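Side-chain contacts in Non-structural maintenance of chromosomes element 1 homolog (Xenopus laevis, PDB 7DG2), which probably acts as a RING-type E3 ubiquitin ligase that works with a MAGE protein and is a component of the SMC5-SMC6 complex: residues G69-L74 / I153-E158; E96-L101 / E140-S145; L125-E128 / K132-K135; W151-G154 / Y159-H162. One frame throughout, in Å; residues are numbered along the deposited sequence.

Interaction 1 of 4, residues G69-L74 / I153-E158; sequences GEEDGL and IGRNGE
Glu71 and Arg155 make this contact, a salt bridge at the surface between the loop joining strands 62-68 and 75-81 and the 152-155/158-161 hairpin. The loop is closed at its ends: Gly69 N donates to Leu74 O at 2.9 Å, and Gly69 O accepts from Gly73 N. Glu70 belongs to another neighbourhood, its two carboxylate oxygens taking the backbone N-H groups of Ile192 and Gln193. Glu71 points at the hairpin, and its extended chain carries the carboxylate to the end of Arg155, which approaches from the opposite direction. The grip is end-on: Arg155 NH2 donates to Glu71 OE1 at 2.8 Å, and Arg155 NH1 to Glu71 OE2, also at 2.8 Å. Both oxygens are met on the syn side. The carboxylate and guanidinium planes are 64° apart; OE1 lies in the guanidinium plane and OE2 is tilted out of it. A weak third bond runs from NH1 to OE1. Arg155 reaches this position by bending at chi2 and chi3. Asp72 shapes the loop instead, OD1 accepting Leu74 N at 3.0 Å in an Asx turn across Gly73, whose positive phi suits glycine, while OD2 bonds to Tyr76 OH. On the hairpin side, Arg155 opens a type I' turn that ends at Glu158. Phe116 touches both bridge partners, just before strand 117-118. The bridge thus ties the loop between strands 62-68 and 75-81 to strand 152-155, an outer strand, within this chain, of the three-stranded antiparallel sheet.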
loop_
_atom_site.group_PDB
_atom_site.type_symbol
_atom_site.label_atom_id
_atom_site.label_comp_id
_atom_site.label_asym_id
_atom_site.label_seq_id
_atom_site.Cartn_x
_atom_site.Cartn_y
_atom_site.Cartn_z
ATOM N N GLY A 69 8.542 16.565 11.075
ATOM C CA GLY A 69 9.406 16.591 9.905
ATOM C C GLY A 69 10.644 17.439 10.169
ATOM O O GLY A 69 10.543 18.572 10.656
ATOM N N GLU A 70 11.822 16.883 9.864
ATOM C CA GLU A 70 13.067 17.613 10.099
ATOM C C GLU A 70 13.118 18.903 9.295
ATOM O O GLU A 70 13.622 19.925 9.779
ATOM C CB GLU A 70 14.266 16.731 9.755
ATOM C CG GLU A 70 14.425 15.575 10.697
ATOM C CD GLU A 70 15.760 14.888 10.547
ATOM O OE1 GLU A 70 16.383 15.042 9.479
ATOM O OE2 GLU A 70 16.163 14.191 11.497
ATOM N N GLU A 71 12.621 18.875 8.063
ATOM C CA GLU A 71 12.670 20.066 7.224
ATOM C C GLU A 71 11.556 21.043 7.580
ATOM O O GLU A 71 11.813 22.211 7.897
ATOM C CB GLU A 71 12.583 19.676 5.747
ATOM C CG GLU A 71 13.672 18.725 5.294
ATOM C CD GLU A 71 13.916 18.804 3.801
ATOM O OE1 GLU A 71 14.852 18.140 3.310
ATOM O OE2 GLU A 71 13.173 19.543 3.121
ATOM N N ASP A 72 10.312 20.577 7.544
ATOM C CA ASP A 72 9.178 21.487 7.564
ATOM C C ASP A 72 8.612 21.741 8.953
ATOM O O ASP A 72 7.746 22.609 9.093
ATOM C CB ASP A 72 8.070 20.967 6.632
ATOM C CG ASP A 72 7.670 19.525 6.922
ATOM O OD1 ASP A 72 7.851 19.058 8.067
ATOM O OD2 ASP A 72 7.177 18.862 5.988
ATOM N N GLY A 73 9.067 21.022 9.977
ATOM C CA GLY A 73 8.541 21.217 11.313
ATOM C C GLY A 73 7.097 20.807 11.505
ATOM O O GLY A 73 6.534 21.057 12.574
ATOM N N LEU A 74 6.484 20.179 10.506
ATOM C CA LEU A 74 5.096 19.750 10.598
ATOM C C LEU A 74 4.980 18.433 11.366
ATOM O O LEU A 74 5.917 17.636 11.433
ATOM C CB LEU A 74 4.498 19.591 9.204
ATOM C CG LEU A 74 4.510 20.838 8.327
ATOM C CD1 LEU A 74 4.075 20.497 6.915
ATOM C CD2 LEU A 74 3.626 21.916 8.934
ATOM N N ILE A 153 13.133 10.540 0.436
ATOM C CA ILE A 153 12.731 11.828 -0.114
ATOM C C ILE A 153 13.802 12.202 -1.119
ATOM O O ILE A 153 14.991 12.112 -0.798
ATOM C CB ILE A 153 12.653 12.909 0.977
ATOM C CG1 ILE A 153 11.348 12.835 1.743
ATOM C CG2 ILE A 153 12.852 14.300 0.376
ATOM C CD1 ILE A 153 11.307 13.877 2.809
ATOM N N GLY A 154 13.398 12.631 -2.306
ATOM C CA GLY A 154 14.332 12.904 -3.391
ATOM C C GLY A 154 14.241 14.342 -3.859
ATOM O O GLY A 154 13.144 14.868 -4.051
ATOM N N ARG A 155 15.401 14.969 -4.045
ATOM C CA ARG A 155 15.467 16.370 -4.446
ATOM C C ARG A 155 16.679 16.545 -5.349
ATOM O O ARG A 155 17.814 16.479 -4.870
ATOM C CB ARG A 155 15.561 17.287 -3.229
ATOM C CG ARG A 155 14.228 17.574 -2.558
ATOM C CD ARG A 155 14.133 19.036 -2.130
ATOM N NE ARG A 155 15.101 19.378 -1.090
ATOM C CZ ARG A 155 14.900 19.157 0.205
ATOM N NH1 ARG A 155 13.769 18.590 0.608
ATOM N NH2 ARG A 155 15.824 19.499 1.093
ATOM N N ASN A 156 16.443 16.741 -6.647
ATOM C CA ASN A 156 17.516 17.054 -7.597
ATOM C C ASN A 156 18.558 15.941 -7.651
ATOM O O ASN A 156 19.757 16.197 -7.759
ATOM C CB ASN A 156 18.182 18.389 -7.255
ATOM C CG ASN A 156 17.214 19.552 -7.304
ATOM O OD1 ASN A 156 16.368 19.630 -8.197
ATOM N ND2 ASN A 156 17.328 20.463 -6.339
ATOM N N GLY A 157 18.102 14.695 -7.565
ATOM C CA GLY A 157 19.042 13.592 -7.581
ATOM C C GLY A 157 19.784 13.377 -6.283
ATOM O O GLY A 157 20.792 12.671 -6.273
ATOM N N GLU A 158 19.328 13.974 -5.186
ATOM C CA GLU A 158 19.857 13.676 -3.863
ATOM C C GLU A 158 18.726 13.134 -3.003
ATOM O O GLU A 158 17.564 13.505 -3.186
ATOM C CB GLU A 158 20.496 14.909 -3.211
ATOM C CG GLU A 158 21.554 15.526 -4.110
ATOM C CD GLU A 158 22.439 16.542 -3.410
ATOM O OE1 GLU A 158 22.670 16.404 -2.190
ATOM O OE2 GLU A 158 22.908 17.477 -4.092
#

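Interaction 2 of 4, residues E96-L101 / E140-S145; sequences ENELEL and EQLLQS
The carboxylate of Glu98 presents one face to Leu142: methyl CD1 stands almost directly over the plane, 3.8 Å from Glu98 CD and nearly as close to OE1. The two oxygens of this flat group have polar partners, OE2 taking the backbone N of Ala95 just ahead of the helix and OE1 bonding to a glycerol, probably from the crystallisation liquor. The Ala95 bond probably helps fix the rotation of the carboxylate under the methyl. The aliphatic part of Glu98 does the rest of the touching, its CB lying 3.8 Å from Leu142 CD2. Leu142 CG is anti to the backbone N (chi1 178°), which directs both methyls at Glu98. Its CD2 also meets Leu101 CD2 at 4.1 Å, the two side chains running antiparallel past one another. Leu142 thus touches both an acidic and an apolar side chain of helix 96-111. Leu101 continues into the interior, where it packs on Ile122, Leu125 and Ala126; Leu143 reaches Ile122 as well. Glu96, away from this interface, forms a salt bridge with Lys76 of the Nse4 chain. Helices 96-111 and 136-148 thus meet each other and share helix 119-128, an arrangement consistent with the three-helix core of a winged-helix fold.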
loop_
_atom_site.group_PDB
_atom_site.type_symbol
_atom_site.label_atom_id
_atom_site.label_comp_id
_atom_site.label_asym_id
_atom_site.label_seq_id
_atom_site.Cartn_x
_atom_site.Cartn_y
_atom_site.Cartn_z
ATOM N N GLU A 96 16.037 -9.030 -2.108
ATOM C CA GLU A 96 17.146 -8.974 -1.167
ATOM C C GLU A 96 18.204 -7.976 -1.614
ATOM O O GLU A 96 18.700 -7.191 -0.798
ATOM C CB GLU A 96 17.761 -10.365 -0.988
ATOM C CG GLU A 96 16.918 -11.283 -0.118
ATOM C CD GLU A 96 17.642 -12.565 0.239
ATOM O OE1 GLU A 96 18.870 -12.510 0.469
ATOM O OE2 GLU A 96 16.981 -13.620 0.277
ATOM N N ASN A 97 18.570 -7.984 -2.902
ATOM C CA ASN A 97 19.614 -7.046 -3.322
ATOM C C ASN A 97 19.107 -5.612 -3.288
ATOM O O ASN A 97 19.882 -4.691 -3.002
ATOM C CB ASN A 97 20.176 -7.403 -4.709
ATOM C CG ASN A 97 19.143 -7.364 -5.817
ATOM O OD1 ASN A 97 17.934 -7.321 -5.576
ATOM N ND2 ASN A 97 19.622 -7.413 -7.057
ATOM N N GLU A 98 17.810 -5.412 -3.535
ATOM C CA GLU A 98 17.225 -4.076 -3.429
ATOM C C GLU A 98 17.278 -3.553 -1.998
ATOM O O GLU A 98 17.558 -2.368 -1.775
ATOM C CB GLU A 98 15.779 -4.107 -3.941
ATOM C CG GLU A 98 15.691 -4.522 -5.413
ATOM C CD GLU A 98 14.269 -4.562 -5.943
ATOM O OE1 GLU A 98 14.065 -4.258 -7.142
ATOM O OE2 GLU A 98 13.355 -4.908 -5.166
ATOM N N LEU A 99 16.996 -4.415 -1.015
ATOM C CA LEU A 99 17.052 -3.990 0.377
ATOM C C LEU A 99 18.493 -3.851 0.867
ATOM O O LEU A 99 18.767 -3.028 1.752
ATOM C CB LEU A 99 16.259 -4.971 1.251
ATOM C CG LEU A 99 14.753 -4.868 0.988
ATOM C CD1 LEU A 99 13.954 -5.832 1.866
ATOM C CD2 LEU A 99 14.279 -3.425 1.206
ATOM N N GLU A 100 19.430 -4.622 0.302
ATOM C CA GLU A 100 20.833 -4.365 0.609
ATOM C C GLU A 100 21.224 -2.957 0.173
ATOM O O GLU A 100 21.894 -2.221 0.918
ATOM C CB GLU A 100 21.739 -5.395 -0.074
ATOM C CG GLU A 100 23.192 -5.265 0.401
ATOM C CD GLU A 100 24.179 -6.133 -0.371
ATOM O OE1 GLU A 100 25.376 -5.750 -0.425
ATOM O OE2 GLU A 100 23.760 -7.171 -0.930
ATOM N N LEU A 101 20.788 -2.552 -1.016
ATOM C CA LEU A 101 21.120 -1.206 -1.473
ATOM C C LEU A 101 20.418 -0.166 -0.611
ATOM O O LEU A 101 21.003 0.875 -0.302
ATOM C CB LEU A 101 20.763 -1.027 -2.951
ATOM C CG LEU A 101 21.089 0.350 -3.550
ATOM C CD1 LEU A 101 22.589 0.670 -3.415
ATOM C CD2 LEU A 101 20.667 0.425 -5.014
ATOM N N GLU A 140 17.905 3.343 -10.800
ATOM C CA GLU A 140 17.065 4.528 -10.920
ATOM C C GLU A 140 15.597 4.190 -10.712
ATOM O O GLU A 140 14.868 4.934 -10.042
ATOM C CB GLU A 140 17.287 5.183 -12.278
ATOM C CG GLU A 140 18.662 5.822 -12.390
ATOM C CD GLU A 140 19.009 6.226 -13.813
ATOM O OE1 GLU A 140 19.936 7.043 -13.986
ATOM O OE2 GLU A 140 18.357 5.727 -14.757
ATOM N N GLN A 141 15.143 3.067 -11.268
ATOM C CA GLN A 141 13.759 2.655 -11.050
ATOM C C GLN A 141 13.500 2.282 -9.591
ATOM O O GLN A 141 12.406 2.536 -9.061
ATOM C CB GLN A 141 13.421 1.496 -11.989
ATOM C CG GLN A 141 13.238 1.967 -13.430
ATOM C CD GLN A 141 13.066 0.823 -14.406
ATOM O OE1 GLN A 141 13.561 -0.282 -14.177
ATOM N NE2 GLN A 141 12.360 1.081 -15.504
ATOM N N LEU A 142 14.489 1.682 -8.923
ATOM C CA LEU A 142 14.324 1.341 -7.514
ATOM C C LEU A 142 14.229 2.594 -6.657
ATOM O O LEU A 142 13.405 2.669 -5.736
ATOM C CB LEU A 142 15.491 0.459 -7.045
ATOM C CG LEU A 142 15.469 0.074 -5.565
ATOM C CD1 LEU A 142 14.243 -0.813 -5.264
ATOM C CD2 LEU A 142 16.760 -0.648 -5.131
ATOM N N LEU A 143 15.084 3.579 -6.932
ATOM C CA LEU A 143 15.013 4.833 -6.187
ATOM C C LEU A 143 13.662 5.500 -6.378
ATOM O O LEU A 143 13.092 6.048 -5.428
ATOM C CB LEU A 143 16.142 5.767 -6.622
ATOM C CG LEU A 143 17.521 5.308 -6.184
ATOM C CD1 LEU A 143 18.577 6.220 -6.842
ATOM C CD2 LEU A 143 17.632 5.391 -4.679
ATOM N N GLN A 144 13.111 5.441 -7.591
ATOM C CA GLN A 144 11.803 6.057 -7.784
ATOM C C GLN A 144 10.729 5.329 -6.980
ATOM O O GLN A 144 9.796 5.964 -6.471
ATOM C CB GLN A 144 11.439 6.099 -9.271
ATOM C CG GLN A 144 10.085 6.766 -9.548
ATOM C CD GLN A 144 9.972 8.179 -8.947
ATOM O OE1 GLN A 144 10.731 9.086 -9.311
ATOM N NE2 GLN A 144 9.021 8.365 -8.022
ATOM N N SER A 145 10.869 4.014 -6.821
ATOM C CA SER A 145 9.945 3.275 -5.968
ATOM C C SER A 145 10.099 3.684 -4.507
ATOM O O SER A 145 9.104 3.919 -3.817
ATOM C CB SER A 145 10.155 1.765 -6.133
ATOM O OG SER A 145 9.301 1.056 -5.244
#

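Interaction 3 of 4, residues L125-E128 / K132-K135; sequences LADE and KKMK
Lys133 folds back on Asp127 across the turn between helices 119-128 and 136-148, a connection consistent with a helix-turn-helix unit. Its chain, bent at chi2 and chi4, brings NZ to Asp127 OD1 at 3.2 Å. This salt-bridge hydrogen bond meets the oxygen from above the carboxylate plane, 59° out of it. Asp127 has CG anti to its N (chi1 -160°), which swings the carboxylate round to the lysine although the CB starts away from the turn. Both side chains are solvent-exposed, which probably weakens the charge pairing. The backbone is served by a water, which donates to Ala126 O at 2.8 Å and accepts from Met134 N at 2.7 Å, satisfying a carbonyl of helix 119-128 and an N-H of the loop together. Other polar groups of the loop have partners beyond the two segments: Lys132 O accepts from Asn97 ND2, and Lys135 N, at the N-cap of helix 136-148, donates a weak hydrogen bond to Glu138 OE1. Ala126 and Met134 both pack on Val139. The aliphatic part of Lys133 lies along the end of helix 119-128, with its CE 3.1 Å from Asp127 O.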
loop_
_atom_site.group_PDB
_atom_site.type_symbol
_atom_site.label_atom_id
_atom_site.label_comp_id
_atom_site.label_asym_id
_atom_site.label_seq_id
_atom_site.Cartn_x
_atom_site.Cartn_y
_atom_site.Cartn_z
ATOM N N LEU A 125 27.594 2.608 -4.454
ATOM C CA LEU A 125 27.191 1.586 -3.488
ATOM C C LEU A 125 26.660 0.347 -4.191
ATOM O O LEU A 125 26.980 -0.786 -3.801
ATOM C CB LEU A 125 26.120 2.144 -2.552
ATOM C CG LEU A 125 26.574 3.264 -1.627
ATOM C CD1 LEU A 125 25.341 3.822 -0.890
ATOM C CD2 LEU A 125 27.614 2.750 -0.640
ATOM N N ALA A 126 25.853 0.543 -5.229
ATOM C CA ALA A 126 25.258 -0.592 -5.930
ATOM C C ALA A 126 26.325 -1.426 -6.609
ATOM O O ALA A 126 26.222 -2.656 -6.677
ATOM C CB ALA A 126 24.248 -0.099 -6.958
ATOM N N ASP A 127 27.360 -0.769 -7.128
ATOM C CA ASP A 127 28.429 -1.501 -7.783
ATOM C C ASP A 127 29.296 -2.268 -6.791
ATOM O O ASP A 127 30.051 -3.158 -7.204
ATOM C CB ASP A 127 29.270 -0.514 -8.608
ATOM C CG ASP A 127 30.090 -1.206 -9.681
ATOM O OD1 ASP A 127 29.508 -2.012 -10.447
ATOM O OD2 ASP A 127 31.310 -0.936 -9.766
ATOM N N GLU A 128 29.213 -1.949 -5.500
ATOM C CA GLU A 128 29.997 -2.628 -4.476
ATOM C C GLU A 128 29.218 -3.734 -3.782
ATOM O O GLU A 128 29.797 -4.445 -2.953
ATOM C CB GLU A 128 30.486 -1.643 -3.406
ATOM C CG GLU A 128 31.613 -0.712 -3.842
ATOM C CD GLU A 128 32.914 -1.460 -4.069
ATOM O OE1 GLU A 128 33.670 -1.662 -3.086
ATOM O OE2 GLU A 128 33.157 -1.863 -5.227
ATOM N N LYS A 132 23.415 -9.965 -6.216
ATOM C CA LYS A 132 23.194 -9.864 -7.656
ATOM C C LYS A 132 23.243 -8.411 -8.105
ATOM O O LYS A 132 22.569 -7.554 -7.532
ATOM C CB LYS A 132 21.844 -10.485 -8.014
ATOM C CG LYS A 132 21.489 -10.427 -9.494
ATOM C CD LYS A 132 20.298 -11.317 -9.786
ATOM C CE LYS A 132 19.926 -11.323 -11.266
ATOM N NZ LYS A 132 19.126 -10.123 -11.642
ATOM N N LYS A 133 24.056 -8.128 -9.124
ATOM C CA LYS A 133 24.301 -6.741 -9.504
ATOM C C LYS A 133 23.099 -6.129 -10.207
ATOM O O LYS A 133 22.336 -6.809 -10.900
ATOM C CB LYS A 133 25.527 -6.637 -10.414
ATOM C CG LYS A 133 26.833 -6.799 -9.682
ATOM C CD LYS A 133 27.004 -5.754 -8.588
ATOM C CE LYS A 133 28.475 -5.519 -8.341
ATOM N NZ LYS A 133 29.162 -5.098 -9.602
ATOM N N MET A 134 22.926 -4.826 -9.996
ATOM C CA MET A 134 21.847 -4.044 -10.586
ATOM C C MET A 134 22.436 -3.034 -11.566
ATOM O O MET A 134 23.434 -2.377 -11.260
ATOM C CB MET A 134 21.042 -3.318 -9.496
ATOM C CG MET A 134 20.277 -4.268 -8.572
ATOM S SD MET A 134 19.304 -3.455 -7.268
ATOM C CE MET A 134 20.528 -3.096 -6.051
ATOM N N LYS A 135 21.812 -2.913 -12.733
ATOM C CA LYS A 135 22.202 -1.899 -13.706
ATOM C C LYS A 135 21.816 -0.503 -13.214
ATOM O O LYS A 135 20.993 -0.343 -12.316
ATOM C CB LYS A 135 21.528 -2.173 -15.051
ATOM C CG LYS A 135 21.798 -3.561 -15.622
ATOM C CD LYS A 135 23.279 -3.748 -15.905
ATOM C CE LYS A 135 23.562 -5.076 -16.590
ATOM N NZ LYS A 135 25.026 -5.244 -16.815
HETATM O O HOH W 1 23.974 -3.934 -7.661
#

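Interaction 4 of 4, residues W151-G154 / Y159-H162; sequences WLIG and YTLH
Ile153 and Thr160 exchange two backbone hydrogen bonds, Ile153 N to Thr160 O at 2.8 Å and Thr160 N to Ile153 O at 2.9 Å. A third, from His162 N to Trp151 O (3.0 Å), joins the residues that flank the paired strands. On one face, the side chains of Ile153 and Thr160 lie side by side, CB to CG2 3.9 Å apart. His162 crosses Ile153 at about a right angle, putting CD2 3.5 Å from Ile153 CG1. On the other face, the Tyr159 ring rests beside the backbone of Gly154, CD2 to CA 3.9 Å. At the non-hydrogen-bonded pair Leu152-Leu161 the side chains diverge, yet Leu152 CD2 meets Leu161 CD2 at 4.0 Å.

The polar ends are set by the next shell. Thr160 OG1, anti to the backbone N (chi1 -169°), bonds to Gly115 O. His162 ND1 caps helix 163-176 by accepting Arg164 N. Arg164 also makes a cation-pi contact with Trp151, which packs on Phe70 of the Nse4 chain. Leu152 and Tyr159 settle on helix 136-148. This antiparallel hairpin, backed by helices, is consistent with the wing of a winged-helix fold.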
loop_
_atom_site.group_PDB
_atom_site.type_symbol
_atom_site.label_atom_id
_atom_site.label_comp_id
_atom_site.label_asym_id
_atom_site.label_seq_id
_atom_site.Cartn_x
_atom_site.Cartn_y
_atom_site.Cartn_z
ATOM N N TRP A 151 9.783 5.946 1.508
ATOM C CA TRP A 151 10.940 5.551 2.306
ATOM C C TRP A 151 12.085 6.534 2.139
ATOM O O TRP A 151 12.805 6.811 3.100
ATOM C CB TRP A 151 11.429 4.137 1.934
ATOM C CG TRP A 151 10.360 3.123 2.192
ATOM C CD1 TRP A 151 9.737 2.323 1.266
ATOM C CD2 TRP A 151 9.739 2.851 3.451
ATOM N NE1 TRP A 151 8.770 1.555 1.887
ATOM C CE2 TRP A 151 8.751 1.863 3.226
ATOM C CE3 TRP A 151 9.917 3.345 4.749
ATOM C CZ2 TRP A 151 7.946 1.355 4.258
ATOM C CZ3 TRP A 151 9.107 2.842 5.778
ATOM C CH2 TRP A 151 8.141 1.850 5.523
ATOM N N LEU A 152 12.219 7.104 0.956
ATOM C CA LEU A 152 13.197 8.150 0.700
ATOM C C LEU A 152 12.472 9.404 0.241
ATOM O O LEU A 152 11.346 9.353 -0.260
ATOM C CB LEU A 152 14.212 7.719 -0.372
ATOM C CG LEU A 152 15.114 6.524 -0.068
ATOM C CD1 LEU A 152 16.040 6.243 -1.243
ATOM C CD2 LEU A 152 15.900 6.754 1.213
ATOM N N ILE A 153 13.133 10.540 0.436
ATOM C CA ILE A 153 12.731 11.828 -0.114
ATOM C C ILE A 153 13.802 12.202 -1.119
ATOM O O ILE A 153 14.991 12.112 -0.798
ATOM C CB ILE A 153 12.653 12.909 0.977
ATOM C CG1 ILE A 153 11.348 12.835 1.743
ATOM C CG2 ILE A 153 12.852 14.300 0.376
ATOM C CD1 ILE A 153 11.307 13.877 2.809
ATOM N N GLY A 154 13.398 12.631 -2.306
ATOM C CA GLY A 154 14.332 12.904 -3.391
ATOM C C GLY A 154 14.241 14.342 -3.859
ATOM O O GLY A 154 13.144 14.868 -4.051
ATOM N N TYR A 159 19.074 12.238 -2.090
ATOM C CA TYR A 159 18.087 11.465 -1.348
ATOM C C TYR A 159 18.371 11.520 0.141
ATOM O O TYR A 159 19.514 11.360 0.569
ATOM C CB TYR A 159 18.094 10.002 -1.803
ATOM C CG TYR A 159 17.731 9.859 -3.256
ATOM C CD1 TYR A 159 18.706 9.962 -4.252
ATOM C CD2 TYR A 159 16.409 9.658 -3.642
ATOM C CE1 TYR A 159 18.373 9.863 -5.573
ATOM C CE2 TYR A 159 16.070 9.547 -4.981
ATOM C CZ TYR A 159 17.061 9.653 -5.936
ATOM O OH TYR A 159 16.762 9.545 -7.271
ATOM N N THR A 160 17.316 11.708 0.933
ATOM C CA THR A 160 17.412 11.527 2.371
ATOM C C THR A 160 16.295 10.579 2.805
ATOM O O THR A 160 15.447 10.175 2.003
ATOM C CB THR A 160 17.344 12.880 3.115
ATOM O OG1 THR A 160 17.685 12.694 4.500
ATOM C CG2 THR A 160 15.948 13.479 3.003
ATOM N N LEU A 161 16.319 10.191 4.073
ATOM C CA LEU A 161 15.262 9.341 4.604
ATOM C C LEU A 161 13.972 10.139 4.723
ATOM O O LEU A 161 13.982 11.291 5.162
ATOM C CB LEU A 161 15.646 8.796 5.979
ATOM C CG LEU A 161 16.893 7.938 6.087
ATOM C CD1 LEU A 161 16.998 7.399 7.498
ATOM C CD2 LEU A 161 16.848 6.806 5.075
ATOM N N HIS A 162 12.855 9.525 4.331
ATOM C CA HIS A 162 11.555 10.151 4.549
ATOM C C HIS A 162 11.249 10.210 6.043
ATOM O O HIS A 162 11.738 9.393 6.828
ATOM C CB HIS A 162 10.459 9.354 3.812
ATOM C CG HIS A 162 9.179 10.115 3.609
ATOM N ND1 HIS A 162 8.255 10.312 4.616
ATOM C CD2 HIS A 162 8.673 10.722 2.511
ATOM C CE1 HIS A 162 7.240 11.016 4.148
ATOM N NE2 HIS A 162 7.474 11.286 2.876
#

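Overall arrangement
Interactions 2, 3 and 4 follow one piece of chain through helices 96-111, 119-128 and 136-148 and then the hairpin. Interactions 2 and 3 adjoin, their centres 10 Å apart, with Leu101 and Asn97 touching Met134. Interactions 2 and 4, 12 Å apart, meet where Leu143 packs on Leu152 and Tyr159, so helix 136-148 packs against the hairpin there. Interaction 1 spans the longest stretch of sequence, enclosing both helical contacts. It shares Ile153 and Gly154 with interaction 4, at 7 Å between centres, but lies 26 Å from interaction 3. The hairpin thus connects the helical core to the earlier strand pair, all within the Nse1 family region.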